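Local coordinates for Tol-Pal system protein TolA (Pseudomonas aeruginosa, PDB 1LR0) that probably helps keep the outer membrane intact and takes part in its invagination during cell division, as the periplasmic C-terminal domain of an inner membrane component of the Tol-Pal system, at residues R73-D77 with K78-S82; V35-V38 with S39-W42; S47-N50 with G51-V54; S29-D32 with L33-N36. One frame throughout, in Å; residues are numbered along the deposited sequence.

From the N terminus, contact 4 (29-32 with 33-36) comes first, on the long helix 4-41, and contact 2 (35-38 with 39-42) takes over where it ends; the two overlap in the chain at V35 and N36, their centres about 9 Å apart. Contact 3 (47-50 with 51-54) closes a beta turn in the loop leading to strand 54-60, and contact 1 (73-77 with 78-82) caps helix 78-91 after strand 66-73. None encloses another. Contacts 1 and 3 meet where S47 OG lies 2.6 Å from D77 OD2, probably a hydrogen bond. F80 packs on V54 of contact 3 and W42 of contact 2, and W42 also touches A48 of contact 3.

Contact 1: residues R73-D77 with K78-S82; sequences RSSGD and KPFDS
The carboxylate of D81 reaches back to S74 and S75 because chi1 of -71° sets its CG beside its own backbone N, while S75 OG, at chi1 68°, is flanked by both its main-chain neighbours and faces D81. Both oxygens are used. S74 OG donates to the syn lone pair of D81 OD1 at 2.7 Å. D81 OD2 takes two bonds: S75 N comes in on its syn lone pair at 2.8 Å, and S75 OG approaches at 2.6 Å from above the carboxylate plane, 44° out of it. These three bonds should fix the carboxylate's rotation. Each serine hydroxyl also accepts from the backbone N two residues on, S74 OG from G76 N and S75 OG from D77 N, making two successive ST turns.

D77 is the N-cap of the helix: F80 N donates to D77 OD2 at 3.0 Å, on the anti side and somewhat out of the carboxylate plane, and D81 N reaches D77 O at 3.0 Å. S75 CB lies in the ring plane of F80, at its edge.

The segment leaves strand 66-73 and starts helix 78-91. S47 OG is a second partner of D77 OD2, and F80 packs against V54 of strand 54-60 and L121 of helix 118-123.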
ATOM      1  N   ARG A  73     -11.738  -6.079   4.348  1.00 15.89           N
ATOM      2  CA  ARG A  73     -12.463  -7.277   3.871  1.00 14.39           C
ATOM      3  C   ARG A  73     -11.756  -8.452   4.435  1.00 13.78           C
ATOM      4  O   ARG A  73     -10.597  -8.672   4.145  1.00 12.38           O
ATOM      5  CB  ARG A  73     -12.549  -7.342   2.349  1.00 13.23           C
ATOM      6  CG  ARG A  73     -13.379  -8.503   1.772  1.00 13.83           C
ATOM      7  CD  ARG A  73     -13.269  -8.591   0.214  1.00 17.49           C
ATOM      8  NE  ARG A  73     -13.904  -7.432  -0.457  1.00 17.55           N
ATOM      9  CZ  ARG A  73     -15.216  -7.256  -0.565  1.00 15.70           C
ATOM     10  NH1 ARG A  73     -16.070  -8.110  -0.087  1.00 18.24           N
ATOM     11  NH2 ARG A  73     -15.700  -6.198  -1.193  1.00 22.20           N
ATOM     12  N   SER A  74     -12.471  -9.207   5.230  1.00 13.34           N
ATOM     13  CA  SER A  74     -11.915 -10.357   5.894  1.00 14.89           C
ATOM     14  C   SER A  74     -11.514 -11.450   4.935  1.00 14.73           C
ATOM     15  O   SER A  74     -12.154 -11.651   3.902  1.00 11.90           O
ATOM     16  CB  SER A  74     -12.907 -10.916   6.906  1.00 17.41           C
ATOM     17  OG  SER A  74     -12.405 -12.158   7.428  1.00 13.32           O
ATOM     18  N   SER A  75     -10.450 -12.194   5.284  1.00 13.73           N
ATOM     19  CA  SER A  75     -10.078 -13.408   4.590  1.00 13.29           C
ATOM     20  C   SER A  75     -11.008 -14.596   4.838  1.00 15.06           C
ATOM     21  O   SER A  75     -10.890 -15.637   4.140  1.00 15.42           O
ATOM     22  CB  SER A  75      -8.684 -13.875   5.036  1.00 11.94           C
ATOM     23  OG  SER A  75      -8.693 -14.318   6.373  1.00 13.70           O
ATOM     24  N   GLY A  76     -11.820 -14.469   5.869  1.00 13.53           N
ATOM     25  CA  GLY A  76     -12.611 -15.589   6.355  1.00 18.20           C
ATOM     26  C   GLY A  76     -11.902 -16.365   7.494  1.00 19.41           C
ATOM     27  O   GLY A  76     -12.490 -17.267   8.113  1.00 19.93           O
ATOM     28  N   ASP A  77     -10.627 -16.027   7.769  1.00 15.97           N
ATOM     29  CA  ASP A  77      -9.873 -16.665   8.842  1.00 15.48           C
ATOM     30  C   ASP A  77      -9.402 -15.584   9.767  1.00 14.05           C
ATOM     31  O   ASP A  77      -8.563 -14.740   9.440  1.00 12.75           O
ATOM     32  CB  ASP A  77      -8.688 -17.438   8.247  1.00 15.65           C
ATOM     33  CG  ASP A  77      -7.881 -18.148   9.297  1.00 18.20           C
ATOM     34  OD1 ASP A  77      -8.345 -19.190   9.794  1.00 20.39           O
ATOM     35  OD2 ASP A  77      -6.790 -17.681   9.760  1.00 17.02           O
ATOM     36  N   LYS A  78      -9.966 -15.544  10.947  1.00 15.16           N
ATOM     37  CA  LYS A  78      -9.679 -14.417  11.831  1.00 17.17           C
ATOM     38  C   LYS A  78      -8.201 -14.326  12.300  1.00 16.16           C
ATOM     39  O   LYS A  78      -7.672 -13.287  12.399  1.00 13.50           O
ATOM     40  CB  LYS A  78     -10.650 -14.482  13.000  1.00 21.46           C
ATOM     41  CG  LYS A  78     -10.426 -13.380  14.026  1.00 36.58           C
ATOM     42  CD  LYS A  78     -11.636 -13.199  14.971  1.00 46.88           C
ATOM     43  CE  LYS A  78     -11.287 -12.340  16.199  1.00 53.27           C
ATOM     44  NZ  LYS A  78     -12.410 -12.482  17.200  1.00 58.28           N
ATOM     45  N   PRO A  79      -7.519 -15.435  12.589  1.00 15.75           N
ATOM     46  CA  PRO A  79      -6.114 -15.323  12.936  1.00 14.72           C
ATOM     47  C   PRO A  79      -5.233 -14.768  11.808  1.00 12.66           C
ATOM     48  O   PRO A  79      -4.310 -13.974  12.064  1.00 10.53           O
ATOM     49  CB  PRO A  79      -5.721 -16.741  13.344  1.00 15.02           C
ATOM     50  CG  PRO A  79      -7.069 -17.427  13.637  1.00 18.10           C
ATOM     51  CD  PRO A  79      -8.036 -16.786  12.768  1.00 18.15           C
ATOM     52  N   PHE A  80      -5.467 -15.168  10.563  1.00 12.46           N
ATOM     53  CA  PHE A  80      -4.711 -14.512   9.475  1.00 12.11           C
ATOM     54  C   PHE A  80      -5.024 -13.063   9.389  1.00 12.07           C
ATOM     55  O   PHE A  80      -4.131 -12.240   9.321  1.00 11.36           O
ATOM     56  CB  PHE A  80      -4.980 -15.192   8.085  1.00 12.87           C
ATOM     57  CG  PHE A  80      -4.330 -14.487   6.991  1.00 13.17           C
ATOM     58  CD1 PHE A  80      -5.072 -14.059   5.879  1.00 10.19           C
ATOM     59  CD2 PHE A  80      -2.983 -14.193   7.086  1.00 14.59           C
ATOM     60  CE1 PHE A  80      -4.489 -13.356   4.920  1.00 11.71           C
ATOM     61  CE2 PHE A  80      -2.363 -13.513   6.091  1.00 12.13           C
ATOM     62  CZ  PHE A  80      -3.130 -13.045   4.963  1.00  9.14           C
ATOM     63  N   ASP A  81      -6.309 -12.709   9.455  1.00 12.16           N
ATOM     64  CA  ASP A  81      -6.658 -11.310   9.465  1.00 13.27           C
ATOM     65  C   ASP A  81      -5.908 -10.509  10.561  1.00 13.46           C
ATOM     66  O   ASP A  81      -5.365  -9.440  10.327  1.00 11.90           O
ATOM     67  CB  ASP A  81      -8.149 -11.105   9.727  1.00 15.11           C
ATOM     68  CG  ASP A  81      -9.044 -11.514   8.575  1.00 19.95           C
ATOM     69  OD1 ASP A  81     -10.259 -11.432   8.839  1.00 15.45           O
ATOM     70  OD2 ASP A  81      -8.665 -11.947   7.449  1.00 16.34           O
ATOM     71  N   SER A  82      -5.944 -11.035  11.776  1.00 14.66           N
ATOM     72  CA  SER A  82      -5.319 -10.352  12.880  1.00 13.56           C
ATOM     73  C   SER A  82      -3.815 -10.289  12.658  1.00 14.58           C
ATOM     74  O   SER A  82      -3.181  -9.274  12.993  1.00 13.56           O
ATOM     75  CB  SER A  82      -5.582 -11.115  14.171  1.00 14.10           C
ATOM     76  OG  SER A  82      -6.945 -11.022  14.500  1.00 18.68           O
TER

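Contact 2: residues V35-V38 with S39-W42; sequences VNLV and SQQW
S39 places two donors on one carbonyl of the preceding turn. Its backbone N gives V35 O the ordinary helical bond at 2.9 Å, and its hydroxyl OG adds a second at 2.8 Å. The two reach V35 O from opposite faces of the carbonyl plane, with OG well above it, 42° out. The torsion explains this: chi1 of -66° puts OG beside its own backbone N, the side that faces the carbonyl of V35 one turn back. The hydroxyl of this buried serine is thereby satisfied within the helix. Its backbone O, in turn, accepts from H125 ND1 in the C-terminal tag.

The next two acceptors continue the i to i+4 series that defines an alpha helix, here the last turns of helix 4-41 in the TolA/TonB C-terminal domain. Q40 N bonds to N36 O at 3.0 Å, and Q41 N bonds to L37 O at 3.2 Å. L37 O has a further donor in a water 2.8 Å away; that water is also a weak partner of Q41 NE2. At the helix end W42 N makes only a weak bond to V38 O, 3.0 Å long but with an N-H...O angle of 122°, as W42 leaves helical backbone angles.

L37 and Q40 lie alongside each other, pointing the same way, and L37 CD2 comes within 3.8 Å of Q40 NE2. Beyond the helix, W42 NE1 donates to S83 OG of helix 78-91, while V38 packs on A87 and V88 of that helix and on F116 of strand 111-116.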
ATOM      1  N   VAL A  35       4.054  -3.709   1.052  1.00 14.60           N
ATOM      2  CA  VAL A  35       3.919  -5.145   1.087  1.00 15.16           C
ATOM      3  C   VAL A  35       5.206  -5.771   1.635  1.00 11.29           C
ATOM      4  O   VAL A  35       5.150  -6.638   2.526  1.00 12.45           O
ATOM      5  CB  VAL A  35       3.497  -5.721  -0.334  1.00 14.34           C
ATOM      6  CG1 VAL A  35       3.700  -7.196  -0.309  1.00 17.49           C
ATOM      7  CG2 VAL A  35       1.973  -5.445  -0.573  1.00 18.43           C
ATOM      8  N   ASN A  36       6.362  -5.312   1.181  1.00 12.72           N
ATOM      9  CA  ASN A  36       7.593  -5.915   1.669  1.00 14.44           C
ATOM     10  C   ASN A  36       7.785  -5.668   3.168  1.00 13.06           C
ATOM     11  O   ASN A  36       8.194  -6.551   3.911  1.00 13.84           O
ATOM     12  CB  ASN A  36       8.795  -5.428   0.894  1.00 15.00           C
ATOM     13  CG  ASN A  36       8.944  -6.165  -0.534  1.00 24.29           C
ATOM     14  OD1 ASN A  36       9.948  -6.775  -0.775  1.00 36.31           O
ATOM     15  ND2 ASN A  36       7.908  -6.165  -1.353  1.00 15.89           N
ATOM     16  N   LEU A  37       7.464  -4.454   3.602  1.00 14.17           N
ATOM     17  CA  LEU A  37       7.698  -4.107   5.041  1.00 13.20           C
ATOM     18  C   LEU A  37       6.778  -4.882   5.956  1.00 13.17           C
ATOM     19  O   LEU A  37       7.200  -5.397   7.017  1.00 12.07           O
ATOM     20  CB  LEU A  37       7.558  -2.593   5.253  1.00 14.30           C
ATOM     21  CG  LEU A  37       8.602  -1.740   4.516  1.00 14.20           C
ATOM     22  CD1 LEU A  37       8.262  -0.212   4.765  1.00 15.08           C
ATOM     23  CD2 LEU A  37       9.913  -2.086   5.055  1.00 16.66           C
ATOM     24  N   VAL A  38       5.519  -5.044   5.524  1.00 13.64           N
ATOM     25  CA  VAL A  38       4.530  -5.839   6.256  1.00 10.71           C
ATOM     26  C   VAL A  38       4.962  -7.298   6.227  1.00 12.95           C
ATOM     27  O   VAL A  38       4.903  -7.973   7.212  1.00 12.89           O
ATOM     28  CB  VAL A  38       3.157  -5.675   5.688  1.00 12.40           C
ATOM     29  CG1 VAL A  38       2.155  -6.603   6.326  1.00 12.24           C
ATOM     30  CG2 VAL A  38       2.683  -4.218   5.760  1.00 14.17           C
ATOM     31  N   SER A  39       5.497  -7.761   5.128  1.00 12.04           N
ATOM     32  CA  SER A  39       5.911  -9.150   5.070  1.00 12.29           C
ATOM     33  C   SER A  39       7.026  -9.407   6.083  1.00 14.53           C
ATOM     34  O   SER A  39       7.100 -10.442   6.732  1.00 11.66           O
ATOM     35  CB  SER A  39       6.448  -9.475   3.649  1.00 11.72           C
ATOM     36  OG  SER A  39       5.420  -9.395   2.657  1.00 10.67           O
ATOM     37  N   GLN A  40       7.942  -8.469   6.214  1.00 14.66           N
ATOM     38  CA  GLN A  40       9.028  -8.643   7.133  1.00 14.94           C
ATOM     39  C   GLN A  40       8.583  -8.690   8.541  1.00 13.98           C
ATOM     40  O   GLN A  40       9.141  -9.442   9.356  1.00 14.63           O
ATOM     41  CB  GLN A  40       9.926  -7.422   7.063  1.00 16.40           C
ATOM     42  CG  GLN A  40      10.968  -7.517   6.043  1.00 22.82           C
ATOM     43  CD  GLN A  40      11.456  -6.131   5.632  1.00 33.80           C
ATOM     44  OE1 GLN A  40      11.742  -5.956   4.453  1.00 40.42           O
ATOM     45  NE2 GLN A  40      11.573  -5.179   6.591  1.00 31.50           N
ATOM     46  N   GLN A  41       7.552  -7.950   8.841  1.00 12.06           N
ATOM     47  CA  GLN A  41       7.023  -8.044  10.170  1.00 11.76           C
ATOM     48  C   GLN A  41       6.090  -9.237  10.518  1.00 14.16           C
ATOM     49  O   GLN A  41       5.837  -9.580  11.682  1.00 14.46           O
ATOM     50  CB  GLN A  41       6.203  -6.860  10.526  1.00 12.00           C
ATOM     51  CG  GLN A  41       7.048  -5.564  10.527  1.00 15.89           C
ATOM     52  CD  GLN A  41       8.035  -5.477  11.759  1.00 18.65           C
ATOM     53  OE1 GLN A  41       7.800  -6.069  12.797  1.00 16.04           O
ATOM     54  NE2 GLN A  41       9.090  -4.765  11.606  1.00 21.30           N
ATOM     55  N   TRP A  42       5.561  -9.843   9.489  1.00 11.77           N
ATOM     56  CA  TRP A  42       4.500 -10.821   9.676  1.00 11.74           C
ATOM     57  C   TRP A  42       4.944 -12.051  10.448  1.00 14.31           C
ATOM     58  O   TRP A  42       5.968 -12.678  10.163  1.00 12.55           O
ATOM     59  CB  TRP A  42       3.999 -11.236   8.270  1.00 12.35           C
ATOM     60  CG  TRP A  42       2.828 -12.154   8.228  1.00 10.48           C
ATOM     61  CD1 TRP A  42       1.569 -11.915   8.741  1.00 13.62           C
ATOM     62  CD2 TRP A  42       2.739 -13.406   7.517  1.00  9.71           C
ATOM     63  NE1 TRP A  42       0.753 -12.979   8.461  1.00 10.52           N
ATOM     64  CE2 TRP A  42       1.434 -13.895   7.707  1.00 11.03           C
ATOM     65  CE3 TRP A  42       3.644 -14.172   6.772  1.00 11.89           C
ATOM     66  CZ2 TRP A  42       0.967 -15.063   7.090  1.00  9.43           C
ATOM     67  CZ3 TRP A  42       3.202 -15.361   6.195  1.00  9.82           C
ATOM     68  CH2 TRP A  42       1.887 -15.791   6.374  1.00  8.53           C
TER
HETATM   69  O   HOH W   1       9.041  -3.742   8.394  1.00 22.55           O

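Contact 3: residues S47-N50 with G51-V54; sequences SARN and GMSV
The M52 side chain, a selenomethionine in this derivative, folds back over R49 across a type II beta turn that runs from R49 to M52. Closing the turn is a bond from M52 N to R49 O, weak at 3.3 Å although its N-H...O angle is 157°. G51, with positive phi, takes the third position of the turn; a CB there would run into N50 O.

The path of M52 begins at CB, 3.5 Å from R49 O. Chi1 of -66° brings CG beside the backbone N, alongside R49 O at 3.4 Å. From there the chain runs extended, and SE passes 3.5 Å from R49 N before CE ends 3.4 Å from S47 O. The whole side chain thus lies along the backbone of the preceding residues, with R49 CB also 4.2 Å from CE.

M52 also touches P118 of helix 118-123 and the N-cap residue D77, placing the turn between helix 118-123 and the start of helix 78-91 before the chain enters strand 54-60. The R49 side chain turns to its own neighbour: NH1 donates to A48 O from above that carbonyl's plane, at 3.0 Å, and also to P46 O.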
ATOM      1  N   SER A  47      -3.090 -21.224  10.943  1.00 13.37           N
ATOM      2  CA  SER A  47      -4.208 -21.401  10.020  1.00 13.97           C
ATOM      3  C   SER A  47      -4.022 -20.761   8.644  1.00 12.28           C
ATOM      4  O   SER A  47      -4.835 -20.947   7.776  1.00 13.78           O
ATOM      5  CB  SER A  47      -5.504 -20.807  10.643  1.00 15.36           C
ATOM      6  OG  SER A  47      -5.286 -19.434  11.020  1.00 14.76           O
ATOM      7  N   ALA A  48      -2.948 -20.006   8.445  1.00 12.83           N
ATOM      8  CA  ALA A  48      -2.724 -19.395   7.177  1.00 12.18           C
ATOM      9  C   ALA A  48      -2.600 -20.384   6.073  1.00 12.37           C
ATOM     10  O   ALA A  48      -1.985 -21.431   6.253  1.00 11.92           O
ATOM     11  CB  ALA A  48      -1.540 -18.452   7.206  1.00 13.13           C
ATOM     12  N   ARG A  49      -3.211 -20.074   4.935  1.00 11.50           N
ATOM     13  CA  ARG A  49      -3.096 -20.964   3.773  1.00 12.27           C
ATOM     14  C   ARG A  49      -2.943 -20.168   2.478  1.00 13.17           C
ATOM     15  O   ARG A  49      -3.548 -19.112   2.363  1.00 11.24           O
ATOM     16  CB  ARG A  49      -4.334 -21.843   3.609  1.00 12.12           C
ATOM     17  CG  ARG A  49      -4.472 -22.927   4.703  1.00 16.86           C
ATOM     18  CD  ARG A  49      -3.442 -23.964   4.737  1.00 20.03           C
ATOM     19  NE  ARG A  49      -3.913 -24.979   5.701  1.00 18.75           N
ATOM     20  CZ  ARG A  49      -3.728 -24.940   6.962  1.00 23.79           C
ATOM     21  NH1 ARG A  49      -2.995 -23.980   7.489  1.00 20.90           N
ATOM     22  NH2 ARG A  49      -4.270 -25.879   7.709  1.00 24.70           N
ATOM     23  N   ASN A  50      -2.247 -20.723   1.512  1.00 10.54           N
ATOM     24  CA  ASN A  50      -2.293 -20.200   0.144  1.00 14.01           C
ATOM     25  C   ASN A  50      -3.743 -20.039  -0.331  1.00 14.07           C
ATOM     26  O   ASN A  50      -4.590 -20.907  -0.079  1.00 12.17           O
ATOM     27  CB  ASN A  50      -1.516 -21.098  -0.805  1.00 13.31           C
ATOM     28  CG  ASN A  50      -0.025 -20.788  -0.761  1.00 15.80           C
ATOM     29  OD1 ASN A  50       0.667 -21.052   0.264  1.00 20.12           O
ATOM     30  ND2 ASN A  50       0.466 -20.210  -1.821  1.00  7.91           N
ATOM     31  N   GLY A  51      -4.027 -18.949  -1.024  1.00 13.68           N
ATOM     32  CA  GLY A  51      -5.380 -18.769  -1.544  1.00 12.55           C
ATOM     33  C   GLY A  51      -6.173 -17.767  -0.761  1.00 14.93           C
ATOM     34  O   GLY A  51      -7.246 -17.372  -1.135  1.00 14.16           O
HETATM   35  N   MSE A  52      -5.712 -17.459   0.454  1.00 14.18           N
HETATM   36  CA  MSE A  52      -6.396 -16.466   1.263  1.00 13.87           C
HETATM   37  C   MSE A  52      -5.987 -15.037   0.874  1.00 11.98           C
HETATM   38  O   MSE A  52      -4.829 -14.791   0.426  1.00 11.57           O
HETATM   39  CB  MSE A  52      -6.059 -16.704   2.808  1.00 14.98           C
HETATM   40  CG  MSE A  52      -6.604 -18.005   3.388  1.00 15.69           C
HETATM   41 SE   MSE A  52      -6.051 -18.006   5.300  1.00 23.86          SE
HETATM   42  CE  MSE A  52      -7.169 -19.610   5.764  1.00 20.20           C
ATOM     43  N   SER A  53      -6.898 -14.076   1.155  1.00  9.90           N
ATOM     44  CA  SER A  53      -6.663 -12.672   0.930  1.00 12.16           C
ATOM     45  C   SER A  53      -7.327 -11.852   1.977  1.00 11.31           C
ATOM     46  O   SER A  53      -8.483 -12.110   2.280  1.00  8.99           O
ATOM     47  CB  SER A  53      -7.339 -12.239  -0.439  1.00 13.43           C
ATOM     48  OG  SER A  53      -6.533 -12.648  -1.469  1.00 20.22           O
ATOM     49  N   VAL A  54      -6.621 -10.922   2.597  1.00 12.11           N
ATOM     50  CA  VAL A  54      -7.263  -9.987   3.498  1.00 12.10           C
ATOM     51  C   VAL A  54      -6.995  -8.563   3.035  1.00 12.90           C
ATOM     52  O   VAL A  54      -5.851  -8.240   2.655  1.00 14.08           O
ATOM     53  CB  VAL A  54      -6.805 -10.152   4.954  1.00  9.17           C
ATOM     54  CG1 VAL A  54      -5.254  -9.907   5.106  1.00 14.53           C
ATOM     55  CG2 VAL A  54      -7.535  -9.194   5.882  1.00 12.84           C
TER

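Contact 4: residues S29-D32 with L33-N36; sequences SLDD and LIVN
N36 grips D32 O twice. The backbone N of N36 donates to D32 O at 2.8 Å and its side-chain amide ND2 donates to the same oxygen at 2.9 Å. Chi1 of -79° sets the amide carbon CG beside the N of N36, which folds the group back along the helix. ND2 stands above the carbonyl plane, 39° out of it, and its N-H...O angle of 139° is well short of straight.

The remaining main-chain bonds are regular i to i+4 links of an alpha helix: L33 N to S29 O at 3.0 Å, I34 N to L30 O at 3.0 Å, and V35 N to D31 O at 2.9 Å.

Apolar contact is confined to one pair: L33 CD2 approaches L30 CD2 at 4.3 Å, one step of three along the helix. Other side-chain carbons make van der Waals contact with polar atoms. I34 CG1 lies beyond the oxygen of L30, 3.3 Å from L30 O, and V35 CG2 is similarly near D31 O, both carbons meeting carbonyls of the turn before. I34 and D31 run side by side in the same direction, D31 OD1 being 4.2 Å from I34 CD1.

As for charge, the D31 carboxylate reaches across to the sheet: OD2 forms a salt bridge with R112 of strand 111-116, and OD1 is hydrogen-bonded to Y109 OH. Within helix 4-41 this region therefore lies against the sheet, with D31 and V35 touching I114 of strand 111-116, while L33 packs on I94 and E96 of a loop following helix 78-91.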
ATOM      1  N   SER A  29       5.602   1.182  -6.819  1.00 24.23           N
ATOM      2  CA  SER A  29       6.757   1.113  -6.052  1.00 23.97           C
ATOM      3  C   SER A  29       6.419   1.294  -4.535  1.00 24.49           C
ATOM      4  O   SER A  29       6.927   0.572  -3.660  1.00 21.00           O
ATOM      5  CB  SER A  29       7.704   2.178  -6.512  1.00 27.73           C
ATOM      6  OG  SER A  29       8.812   2.208  -5.605  1.00 35.91           O
ATOM      7  N   LEU A  30       5.549   2.224  -4.214  1.00 21.32           N
ATOM      8  CA  LEU A  30       5.173   2.389  -2.812  1.00 21.95           C
ATOM      9  C   LEU A  30       4.310   1.221  -2.234  1.00 20.53           C
ATOM     10  O   LEU A  30       4.459   0.882  -1.066  1.00 19.42           O
ATOM     11  CB  LEU A  30       4.471   3.730  -2.627  1.00 20.03           C
ATOM     12  CG  LEU A  30       5.460   4.896  -2.651  1.00 28.06           C
ATOM     13  CD1 LEU A  30       4.700   6.202  -2.921  1.00 29.69           C
ATOM     14  CD2 LEU A  30       6.354   4.962  -1.338  1.00 25.73           C
ATOM     15  N   ASP A  31       3.424   0.641  -3.027  1.00 18.77           N
ATOM     16  CA  ASP A  31       2.597  -0.469  -2.609  1.00 20.59           C
ATOM     17  C   ASP A  31       3.503  -1.683  -2.412  1.00 20.27           C
ATOM     18  O   ASP A  31       3.283  -2.443  -1.464  1.00 21.42           O
ATOM     19  CB  ASP A  31       1.432  -0.805  -3.559  1.00 21.07           C
ATOM     20  CG  ASP A  31       0.310   0.252  -3.504  1.00 28.82           C
ATOM     21  OD1 ASP A  31       0.367   1.183  -2.623  1.00 26.79           O
ATOM     22  OD2 ASP A  31      -0.653   0.218  -4.293  1.00 27.95           O
ATOM     23  N   ASP A  32       4.511  -1.814  -3.265  1.00 18.94           N
ATOM     24  CA  ASP A  32       5.506  -2.862  -3.111  1.00 19.16           C
ATOM     25  C   ASP A  32       6.255  -2.701  -1.773  1.00 17.10           C
ATOM     26  O   ASP A  32       6.446  -3.703  -1.054  1.00 16.03           O
ATOM     27  CB  ASP A  32       6.536  -2.876  -4.203  1.00 16.83           C
ATOM     28  CG  ASP A  32       6.044  -3.428  -5.499  1.00 23.51           C
ATOM     29  OD1 ASP A  32       5.007  -4.130  -5.499  1.00 22.27           O
ATOM     30  OD2 ASP A  32       6.741  -3.193  -6.576  1.00 25.58           O
ATOM     31  N   LEU A  33       6.672  -1.472  -1.480  1.00 17.30           N
ATOM     32  CA  LEU A  33       7.331  -1.187  -0.217  1.00 17.18           C
ATOM     33  C   LEU A  33       6.409  -1.580   0.946  1.00 15.40           C
ATOM     34  O   LEU A  33       6.815  -2.269   1.845  1.00 16.64           O
ATOM     35  CB  LEU A  33       7.847   0.248  -0.173  1.00 18.30           C
ATOM     36  CG  LEU A  33       8.492   0.740   1.134  1.00 17.15           C
ATOM     37  CD1 LEU A  33       9.781   0.056   1.238  1.00 19.63           C
ATOM     38  CD2 LEU A  33       8.669   2.214   1.112  1.00 22.94           C
ATOM     39  N   ILE A  34       5.148  -1.203   0.908  1.00 14.78           N
ATOM     40  CA  ILE A  34       4.274  -1.543   2.014  1.00 15.94           C
ATOM     41  C   ILE A  34       4.225  -3.050   2.176  1.00 16.05           C
ATOM     42  O   ILE A  34       4.414  -3.620   3.259  1.00 13.82           O
ATOM     43  CB  ILE A  34       2.898  -0.998   1.749  1.00 15.16           C
ATOM     44  CG1 ILE A  34       2.887   0.527   1.849  1.00 19.51           C
ATOM     45  CG2 ILE A  34       1.883  -1.591   2.691  1.00 18.25           C
ATOM     46  CD1 ILE A  34       1.559   1.118   1.393  1.00 16.86           C
ATOM     47  N   VAL A  35       4.054  -3.709   1.052  1.00 14.60           N
ATOM     48  CA  VAL A  35       3.919  -5.145   1.087  1.00 15.16           C
ATOM     49  C   VAL A  35       5.206  -5.771   1.635  1.00 11.29           C
ATOM     50  O   VAL A  35       5.150  -6.638   2.526  1.00 12.45           O
ATOM     51  CB  VAL A  35       3.497  -5.721  -0.334  1.00 14.34           C
ATOM     52  CG1 VAL A  35       3.700  -7.196  -0.309  1.00 17.49           C
ATOM     53  CG2 VAL A  35       1.973  -5.445  -0.573  1.00 18.43           C
ATOM     54  N   ASN A  36       6.362  -5.312   1.181  1.00 12.72           N
ATOM     55  CA  ASN A  36       7.593  -5.915   1.669  1.00 14.44           C
ATOM     56  C   ASN A  36       7.785  -5.668   3.168  1.00 13.06           C
ATOM     57  O   ASN A  36       8.194  -6.551   3.911  1.00 13.84           O
ATOM     58  CB  ASN A  36       8.795  -5.428   0.894  1.00 15.00           C
ATOM     59  CG  ASN A  36       8.944  -6.165  -0.534  1.00 24.29           C
ATOM     60  OD1 ASN A  36       9.948  -6.775  -0.775  1.00 36.31           O
ATOM     61  ND2 ASN A  36       7.908  -6.165  -1.353  1.00 15.89           N
TER